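Local coordinates for aminopeptidase N (PDB 5DLL), which is a zinc-dependent M1-family metallopeptidase that releases N-terminal amino acids, preferably alanine, from peptides and probably helps degrade intracellular peptides, at residues P165-G177 and A186-A200. Residues are numbered along the deposited sequence; the frame is centred on the assembly and turned at random.
Sequences PIILSNGDKIDSG and AVWKDPFKKPCYLFA
Ser169 OG donates to Ala200 O at 2.8 Å, nearly in line with that carbonyl. The next residue, Asn170, takes the N-H of Ala200 on an in-plane lone pair of OD1, almost straight (Ala200 N to Asn170 OD1 3.2 Å). The same amide reaches weakly from ND2 to Leu198 O and more firmly to Lys278 O, so its rotation is fixed from both ends. Lys194 NZ, salt-bridged to Asp190 OD2 from above the carboxylate plane, packs against Asn170 CB. The indole of Trp188 gives its N-H to Ile167 O (NE1 to O 2.9 Å), a bent bond at 143°. Chi1 of -67° sets the ring beside its own backbone N, between the chain at Leu168-Ser169 on one face and Lys173 on the other; Lys173 CB sits 3.8 Å from the six-ring centroid in a CH-pi contact, and Leu168 CD2 meets Trp188 CZ2. In the beta hairpin of strands 172-179 and 183-191, Asp172 and Lys189 exchange two backbone bonds, then a beta bulge at Lys173-Asp175 shifts the register so that Ile174 N and Asp175 O both bond to Val187. Beyond the indole, Ile167 CD1 touches Ala186 CB at 3.5 Å; over the other face of the hairpin Ile174 lies across Val187 and Lys189. Gly171, with a positive phi, turns the chain out of strand 166-169 into the hairpin. Within the M1 N-terminal domain, strand 150-160 pairs with the hairpin through Trp188-Val155 backbone bonds, strand 166-169 pairs with 201-204 in a second sheet, and strand 261-267 packs on Leu168 and Trp188, while Leu198 approaches zinc ligand His313 to about 6 Å between side chains.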
loop_
_atom_site.group_PDB
_atom_site.type_symbol
_atom_site.label_atom_id
_atom_site.label_comp_id
_atom_site.label_asym_id
_atom_site.label_seq_id
_atom_site.Cartn_x
_atom_site.Cartn_y
_atom_site.Cartn_z
ATOM N N PRO A 165 -19.501 -24.714 -13.221
ATOM C CA PRO A 165 -18.892 -24.951 -14.537
ATOM C C PRO A 165 -17.444 -24.453 -14.621
ATOM O O PRO A 165 -16.664 -24.944 -15.446
ATOM C CB PRO A 165 -19.806 -24.176 -15.498
ATOM C CG PRO A 165 -20.477 -23.141 -14.656
ATOM C CD PRO A 165 -20.595 -23.725 -13.278
ATOM N N ILE A 166 -17.097 -23.483 -13.781
ATOM C CA ILE A 166 -15.743 -22.954 -13.728
ATOM C C ILE A 166 -15.047 -23.574 -12.529
ATOM O O ILE A 166 -15.453 -23.343 -11.392
ATOM C CB ILE A 166 -15.749 -21.412 -13.608
ATOM C CG1 ILE A 166 -16.429 -20.781 -14.835
ATOM C CG2 ILE A 166 -14.338 -20.867 -13.417
ATOM C CD1 ILE A 166 -15.824 -21.161 -16.173
ATOM N N ILE A 167 -14.013 -24.372 -12.791
ATOM C CA ILE A 167 -13.253 -25.044 -11.732
ATOM C C ILE A 167 -11.754 -24.813 -11.936
ATOM O O ILE A 167 -11.133 -25.416 -12.811
ATOM C CB ILE A 167 -13.587 -26.556 -11.637
ATOM C CG1 ILE A 167 -13.658 -27.216 -13.020
ATOM C CG2 ILE A 167 -14.921 -26.758 -10.923
ATOM C CD1 ILE A 167 -13.812 -28.721 -12.965
ATOM N N LEU A 168 -11.185 -23.925 -11.119
ATOM C CA LEU A 168 -9.840 -23.407 -11.343
ATOM C C LEU A 168 -8.886 -23.733 -10.203
ATOM O O LEU A 168 -9.302 -23.926 -9.063
ATOM C CB LEU A 168 -9.887 -21.889 -11.514
ATOM C CG LEU A 168 -10.977 -21.313 -12.418
ATOM C CD1 LEU A 168 -10.840 -19.800 -12.469
ATOM C CD2 LEU A 168 -10.920 -21.915 -13.814
ATOM N N SER A 169 -7.598 -23.784 -10.538
ATOM C CA SER A 169 -6.520 -23.879 -9.562
ATOM C C SER A 169 -5.227 -23.417 -10.226
ATOM O O SER A 169 -5.263 -22.881 -11.329
ATOM C CB SER A 169 -6.382 -25.304 -9.018
ATOM O OG SER A 169 -5.469 -25.336 -7.929
ATOM N N ASN A 170 -4.090 -23.635 -9.569
ATOM C CA ASN A 170 -2.812 -23.083 -10.041
ATOM C C ASN A 170 -2.235 -23.818 -11.254
ATOM O O ASN A 170 -2.260 -25.052 -11.314
ATOM C CB ASN A 170 -1.761 -23.085 -8.923
ATOM C CG ASN A 170 -2.321 -22.648 -7.595
ATOM O OD1 ASN A 170 -2.841 -23.463 -6.840
ATOM N ND2 ASN A 170 -2.216 -21.366 -7.300
ATOM N N GLY A 171 -1.698 -23.042 -12.196
ATOM C CA GLY A 171 -0.996 -23.575 -13.359
ATOM C C GLY A 171 -1.872 -23.724 -14.589
ATOM O O GLY A 171 -2.791 -22.933 -14.819
ATOM N N ASP A 172 -1.580 -24.749 -15.383
ATOM C CA ASP A 172 -2.259 -24.966 -16.658
ATOM C C ASP A 172 -3.179 -26.181 -16.570
ATOM O O ASP A 172 -2.838 -27.184 -15.945
ATOM C CB ASP A 172 -1.232 -25.181 -17.781
ATOM C CG ASP A 172 -0.165 -24.092 -17.828
ATOM O OD1 ASP A 172 -0.526 -22.899 -17.902
ATOM O OD2 ASP A 172 1.043 -24.429 -17.805
ATOM N N LYS A 173 -4.338 -26.081 -17.213
ATOM C CA LYS A 173 -5.290 -27.180 -17.282
ATOM C C LYS A 173 -4.802 -28.245 -18.269
ATOM O O LYS A 173 -4.969 -28.097 -19.478
ATOM C CB LYS A 173 -6.658 -26.643 -17.702
ATOM C CG LYS A 173 -7.779 -27.669 -17.699
ATOM C CD LYS A 173 -8.930 -27.226 -18.589
ATOM C CE LYS A 173 -9.679 -26.038 -18.007
ATOM N NZ LYS A 173 -10.323 -25.240 -19.086
ATOM N N ILE A 174 -4.211 -29.320 -17.750
ATOM C CA ILE A 174 -3.644 -30.379 -18.596
ATOM C C ILE A 174 -4.620 -31.507 -18.968
ATOM O O ILE A 174 -4.316 -32.320 -19.838
ATOM C CB ILE A 174 -2.382 -31.003 -17.961
ATOM C CG1 ILE A 174 -2.713 -31.761 -16.669
ATOM C CG2 ILE A 174 -1.343 -29.925 -17.697
ATOM C CD1 ILE A 174 -1.566 -32.598 -16.147
ATOM N N ASP A 175 -5.775 -31.567 -18.311
ATOM C CA ASP A 175 -6.763 -32.610 -18.599
ATOM C C ASP A 175 -8.145 -32.180 -18.121
ATOM O O ASP A 175 -8.270 -31.414 -17.172
ATOM C CB ASP A 175 -6.357 -33.933 -17.943
ATOM C CG ASP A 175 -7.201 -35.114 -18.414
ATOM O OD1 ASP A 175 -7.538 -35.185 -19.621
ATOM O OD2 ASP A 175 -7.520 -35.979 -17.570
ATOM N N SER A 176 -9.177 -32.675 -18.792
ATOM C CA SER A 176 -10.535 -32.196 -18.576
ATOM C C SER A 176 -11.551 -33.170 -19.163
ATOM O O SER A 176 -11.218 -33.979 -20.033
ATOM C CB SER A 176 -10.693 -30.824 -19.233
ATOM O OG SER A 176 -11.991 -30.305 -19.033
ATOM N N GLY A 177 -12.788 -33.087 -18.681
ATOM C CA GLY A 177 -13.870 -33.924 -19.190
ATOM C C GLY A 177 -14.968 -34.166 -18.178
ATOM O O GLY A 177 -14.946 -33.609 -17.076
ATOM N N ALA A 186 -11.419 -31.308 -13.791
ATOM C CA ALA A 186 -10.321 -30.566 -14.399
ATOM C C ALA A 186 -9.042 -30.830 -13.608
ATOM O O ALA A 186 -9.077 -30.926 -12.382
ATOM C CB ALA A 186 -10.635 -29.078 -14.420
ATOM N N VAL A 187 -7.921 -30.958 -14.310
ATOM C CA VAL A 187 -6.636 -31.176 -13.668
ATOM C C VAL A 187 -5.733 -29.984 -13.965
ATOM O O VAL A 187 -5.540 -29.618 -15.126
ATOM C CB VAL A 187 -5.971 -32.480 -14.151
ATOM C CG1 VAL A 187 -4.743 -32.801 -13.303
ATOM C CG2 VAL A 187 -6.965 -33.632 -14.099
ATOM N N TRP A 188 -5.194 -29.381 -12.907
ATOM C CA TRP A 188 -4.328 -28.215 -13.015
ATOM C C TRP A 188 -2.938 -28.550 -12.497
ATOM O O TRP A 188 -2.760 -28.805 -11.304
ATOM C CB TRP A 188 -4.906 -27.057 -12.204
ATOM C CG TRP A 188 -6.195 -26.534 -12.744
ATOM C CD1 TRP A 188 -7.452 -26.981 -12.454
ATOM C CD2 TRP A 188 -6.354 -25.459 -13.672
ATOM N NE1 TRP A 188 -8.384 -26.250 -13.151
ATOM C CE2 TRP A 188 -7.735 -25.310 -13.906
ATOM C CE3 TRP A 188 -5.461 -24.613 -14.332
ATOM C CZ2 TRP A 188 -8.246 -24.344 -14.768
ATOM C CZ3 TRP A 188 -5.966 -23.654 -15.190
ATOM C CH2 TRP A 188 -7.348 -23.526 -15.401
ATOM N N LYS A 189 -1.958 -28.549 -13.394
ATOM C CA LYS A 189 -0.567 -28.796 -13.022
ATOM C C LYS A 189 0.212 -27.488 -12.950
ATOM O O LYS A 189 0.097 -26.642 -13.833
ATOM C CB LYS A 189 0.093 -29.747 -14.024
ATOM C CG LYS A 189 1.547 -30.067 -13.717
ATOM C CD LYS A 189 1.994 -31.351 -14.401
ATOM C CE LYS A 189 3.509 -31.484 -14.416
ATOM N NZ LYS A 189 4.113 -31.317 -13.063
ATOM N N ASP A 190 0.993 -27.333 -11.887
ATOM C CA ASP A 190 1.897 -26.197 -11.714
ATOM C C ASP A 190 3.300 -26.767 -11.467
ATOM O O ASP A 190 3.610 -27.198 -10.355
ATOM C CB ASP A 190 1.444 -25.321 -10.538
ATOM C CG ASP A 190 2.309 -24.077 -10.349
ATOM O OD1 ASP A 190 3.412 -23.995 -10.926
ATOM O OD2 ASP A 190 1.881 -23.171 -9.607
ATOM N N PRO A 191 4.150 -26.765 -12.509
ATOM C CA PRO A 191 5.440 -27.458 -12.464
ATOM C C PRO A 191 6.497 -26.839 -11.560
ATOM O O PRO A 191 7.492 -27.501 -11.268
ATOM C CB PRO A 191 5.915 -27.414 -13.922
ATOM C CG PRO A 191 5.248 -26.224 -14.508
ATOM C CD PRO A 191 3.935 -26.078 -13.797
ATOM N N PHE A 192 6.295 -25.596 -11.126
ATOM C CA PHE A 192 7.291 -24.899 -10.309
ATOM C C PHE A 192 6.979 -25.067 -8.833
ATOM O O PHE A 192 5.845 -24.844 -8.404
ATOM C CB PHE A 192 7.360 -23.406 -10.666
ATOM C CG PHE A 192 7.485 -23.144 -12.145
ATOM C CD1 PHE A 192 8.708 -23.288 -12.789
ATOM C CD2 PHE A 192 6.371 -22.777 -12.897
ATOM C CE1 PHE A 192 8.818 -23.063 -14.152
ATOM C CE2 PHE A 192 6.479 -22.554 -14.258
ATOM C CZ PHE A 192 7.703 -22.694 -14.886
ATOM N N LYS A 193 7.999 -25.461 -8.073
ATOM C CA LYS A 193 7.905 -25.586 -6.620
ATOM C C LYS A 193 7.380 -24.289 -5.982
ATOM O O LYS A 193 7.863 -23.200 -6.291
ATOM C CB LYS A 193 9.276 -25.926 -6.027
ATOM C CG LYS A 193 9.795 -27.310 -6.384
ATOM C CD LYS A 193 11.288 -27.443 -6.106
ATOM C CE LYS A 193 11.606 -27.542 -4.618
ATOM N NZ LYS A 193 11.124 -28.811 -3.995
ATOM N N LYS A 194 6.379 -24.415 -5.108
ATOM C CA LYS A 194 5.846 -23.275 -4.367
ATOM C C LYS A 194 5.423 -23.676 -2.963
ATOM O O LYS A 194 5.065 -24.834 -2.731
ATOM C CB LYS A 194 4.652 -22.654 -5.100
ATOM C CG LYS A 194 3.387 -23.502 -5.146
ATOM C CD LYS A 194 2.229 -22.695 -5.717
ATOM C CE LYS A 194 0.921 -23.475 -5.740
ATOM N NZ LYS A 194 0.773 -24.307 -6.968
ATOM N N PRO A 195 5.452 -22.718 -2.019
ATOM C CA PRO A 195 4.897 -22.977 -0.693
ATOM C C PRO A 195 3.367 -23.000 -0.740
ATOM O O PRO A 195 2.767 -22.417 -1.639
ATOM C CB PRO A 195 5.416 -21.806 0.142
ATOM C CG PRO A 195 5.629 -20.703 -0.834
ATOM C CD PRO A 195 5.974 -21.341 -2.148
ATOM N N CYS A 196 2.740 -23.669 0.220
ATOM C CA CYS A 196 1.296 -23.880 0.171
ATOM C C CYS A 196 0.456 -22.607 0.342
ATOM O O CYS A 196 -0.701 -22.591 -0.072
ATOM C CB CYS A 196 0.866 -24.940 1.194
ATOM S SG CYS A 196 1.390 -24.649 2.899
ATOM N N TYR A 197 1.018 -21.542 0.920
ATOM C CA TYR A 197 0.255 -20.302 1.130
ATOM C C TYR A 197 -0.159 -19.641 -0.190
ATOM O O TYR A 197 -1.054 -18.787 -0.214
ATOM C CB TYR A 197 1.018 -19.317 2.034
ATOM C CG TYR A 197 2.122 -18.515 1.365
ATOM C CD1 TYR A 197 1.832 -17.345 0.664
ATOM C CD2 TYR A 197 3.456 -18.907 1.460
ATOM C CE1 TYR A 197 2.835 -16.600 0.053
ATOM C CE2 TYR A 197 4.467 -18.167 0.857
ATOM C CZ TYR A 197 4.151 -17.014 0.151
ATOM O OH TYR A 197 5.141 -16.275 -0.458
ATOM N N LEU A 198 0.489 -20.050 -1.280
ATOM C CA LEU A 198 0.145 -19.598 -2.631
ATOM C C LEU A 198 -0.782 -20.554 -3.366
ATOM O O LEU A 198 -1.078 -20.342 -4.547
ATOM C CB LEU A 198 1.412 -19.431 -3.463
ATOM C CG LEU A 198 2.395 -18.422 -2.897
ATOM C CD1 LEU A 198 3.719 -18.592 -3.606
ATOM C CD2 LEU A 198 1.856 -17.007 -3.036
ATOM N N PHE A 199 -1.230 -21.606 -2.694
ATOM C CA PHE A 199 -2.195 -22.508 -3.294
ATOM C C PHE A 199 -3.558 -21.819 -3.324
ATOM O O PHE A 199 -3.937 -21.135 -2.364
ATOM C CB PHE A 199 -2.288 -23.835 -2.529
ATOM C CG PHE A 199 -3.465 -24.666 -2.937
ATOM C CD1 PHE A 199 -4.699 -24.491 -2.321
ATOM C CD2 PHE A 199 -3.360 -25.577 -3.970
ATOM C CE1 PHE A 199 -5.800 -25.224 -2.718
ATOM C CE2 PHE A 199 -4.460 -26.318 -4.370
ATOM C CZ PHE A 199 -5.680 -26.142 -3.745
ATOM N N ALA A 200 -4.286 -22.002 -4.425
ATOM C CA ALA A 200 -5.659 -21.509 -4.532
ATOM C C ALA A 200 -6.558 -22.440 -5.341
ATOM O O ALA A 200 -6.101 -23.148 -6.250
ATOM C CB ALA A 200 -5.680 -20.112 -5.131
#